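SnoaL-like domain protein (PDB 6P44) probably catalyses steroid double-bond isomerisation as a ketosteroid isomerase from a thermophilic mycobacterium, its engineered variant holding 3,4-dinitrophenol in the pocket. Local coordinates at residues D24-A27 with A28-D32. The protein carries 1 engineered substitution. Sequence-based numbering, arbitrary orientation. Where two conformers were deposited one is given.
Sequences DEIA and ALYAD
Ile26, on helix 23-29, and Tyr30, which opens strand 30-31, lie side by side and point the same way. The methyl CG2 of Ile26 meets the tyrosine ring at its edge and in its plane, 3.9 Å from CE2 of Tyr30. Chi1 of -69° sets CG2 of Ile26 anti to its own amide nitrogen and beside the carbonyl carbon, on the Tyr30 side. The same ring edge also passes the backbone, CD2 of Tyr30 being 3.4 Å from O of Ile26.

The hydrogen bonds change span as the chain passes from the helix into strand 30-31. Ala28 N to Asp24 O, at 3.1 Å, is an i to i+4 bond. The next two are i to i+3: Leu29 N to Ile26 O at 2.9 Å and Tyr30 N to Ala27 O at 3.1 Å. In both, the donor stands well above the carbonyl plane, 54° and 59° out of it.

Packing is dense around Ile26 and Tyr30, both buried: Ile26 rests on Tyr14, Phe17 and Val18 of helix 4-20, Tyr30 on Ile51 and Met111. The solvent side is looser. Asp24 joins the contact through its backbone O, while its carboxylate is turned away to a salt bridge with Arg52, and the exposed Ala28 touches the preceding turn with its methyl, CB 3.6 Å from Asp24 O.

Tyr14, Val18 and Met111 line the dinitrophenol pocket, and the Tyr30 side chain lies about 6 Å from the bound dinitrophenol. Tyr30 OH hydrogen-bonds Tyr55 OH, consistent with the tyrosine hydrogen-bond network that backs the oxyanion hole in ketosteroid isomerases, enzymes of the NTF2-like, cone-shaped alpha+beta fold.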
loop_
_atom_site.group_PDB
_atom_site.type_symbol
_atom_site.label_atom_id
_atom_site.label_comp_id
_atom_site.label_asym_id
_atom_site.label_seq_id
_atom_site.Cartn_x
_atom_site.Cartn_y
_atom_site.Cartn_z
ATOM N N ASP B 24 -18.726 15.734 2.734
ATOM C CA ASP B 24 -18.824 16.025 4.160
ATOM C C ASP B 24 -18.688 14.748 4.968
ATOM O O ASP B 24 -17.969 14.707 5.972
ATOM C CB ASP B 24 -20.162 16.695 4.495
ATOM C CG ASP B 24 -20.252 18.141 4.022
ATOM O OD1 ASP B 24 -19.205 18.792 3.811
ATOM O OD2 ASP B 24 -21.397 18.637 3.895
ATOM N N GLU B 25 -19.358 13.682 4.531
ATOM C CA GLU B 25 -19.279 12.412 5.241
ATOM C C GLU B 25 -17.896 11.781 5.115
ATOM O O GLU B 25 -17.438 11.100 6.040
ATOM C CB GLU B 25 -20.370 11.468 4.728
ATOM C CG GLU B 25 -21.793 11.818 5.188
ATOM C CD GLU B 25 -22.294 13.154 4.654
ATOM O OE1 GLU B 25 -21.629 13.747 3.777
ATOM O OE2 GLU B 25 -23.361 13.610 5.115
ATOM N N ILE B 26 -17.215 11.987 3.986
ATOM C CA ILE B 26 -15.842 11.513 3.859
ATOM C C ILE B 26 -14.962 12.229 4.863
ATOM O O ILE B 26 -14.190 11.608 5.597
ATOM C CB ILE B 26 -15.324 11.747 2.431
ATOM C CG1 ILE B 26 -16.041 10.826 1.436
ATOM C CG2 ILE B 26 -13.822 11.520 2.404
ATOM C CD1 ILE B 26 -15.788 11.171 -0.016
ATOM N N ALA B 27 -15.032 13.560 4.872
ATOM C CA ALA B 27 -14.131 14.327 5.719
ATOM C C ALA B 27 -14.312 13.977 7.184
ATOM O O ALA B 27 -13.345 13.999 7.948
ATOM C CB ALA B 27 -14.336 15.825 5.493
ATOM N N ALA B 28 -15.535 13.635 7.590
ATOM C CA ALA B 28 -15.780 13.308 8.985
ATOM C C ALA B 28 -15.100 12.012 9.407
ATOM O O ALA B 28 -14.930 11.780 10.608
ATOM C CB ALA B 28 -17.289 13.212 9.226
ATOM N N LEU B 29 -14.723 11.158 8.457
ATOM C CA LEU B 29 -13.993 9.944 8.801
ATOM C C LEU B 29 -12.541 10.222 9.154
ATOM O O LEU B 29 -11.899 9.385 9.801
ATOM C CB LEU B 29 -14.025 8.950 7.637
ATOM C CG LEU B 29 -15.406 8.442 7.238
ATOM C CD1 LEU B 29 -15.262 7.484 6.084
ATOM C CD2 LEU B 29 -16.097 7.756 8.412
ATOM N N TYR B 30 -12.005 11.353 8.717
ATOM C CA TYR B 30 -10.602 11.668 8.916
ATOM C C TYR B 30 -10.389 12.385 10.240
ATOM O O TYR B 30 -11.258 13.112 10.726
ATOM C CB TYR B 30 -10.099 12.556 7.786
ATOM C CG TYR B 30 -9.808 11.821 6.490
ATOM C CD1 TYR B 30 -8.554 11.280 6.266
ATOM C CD2 TYR B 30 -10.764 11.710 5.488
ATOM C CE1 TYR B 30 -8.243 10.652 5.080
ATOM C CE2 TYR B 30 -10.460 11.077 4.279
ATOM C CZ TYR B 30 -9.195 10.538 4.094
ATOM O OH TYR B 30 -8.826 9.901 2.930
ATOM N N ALA B 31 -9.209 12.158 10.816
ATOM C CA ALA B 31 -8.762 12.859 12.009
ATOM C C ALA B 31 -8.531 14.340 11.718
ATOM O O ALA B 31 -8.329 14.753 10.572
ATOM C CB ALA B 31 -7.462 12.228 12.508
ATOM N N ASP B 32 -8.537 15.145 12.783
ATOM C CA ASP B 32 -8.367 16.589 12.625
ATOM C C ASP B 32 -7.055 16.933 11.925
ATOM O O ASP B 32 -6.997 17.898 11.151
ATOM C CB ASP B 32 -8.389 17.287 13.990
ATOM C CG ASP B 32 -9.757 17.250 14.684
ATOM O OD1 ASP B 32 -10.783 16.894 14.067
ATOM O OD2 ASP B 32 -9.783 17.591 15.882
#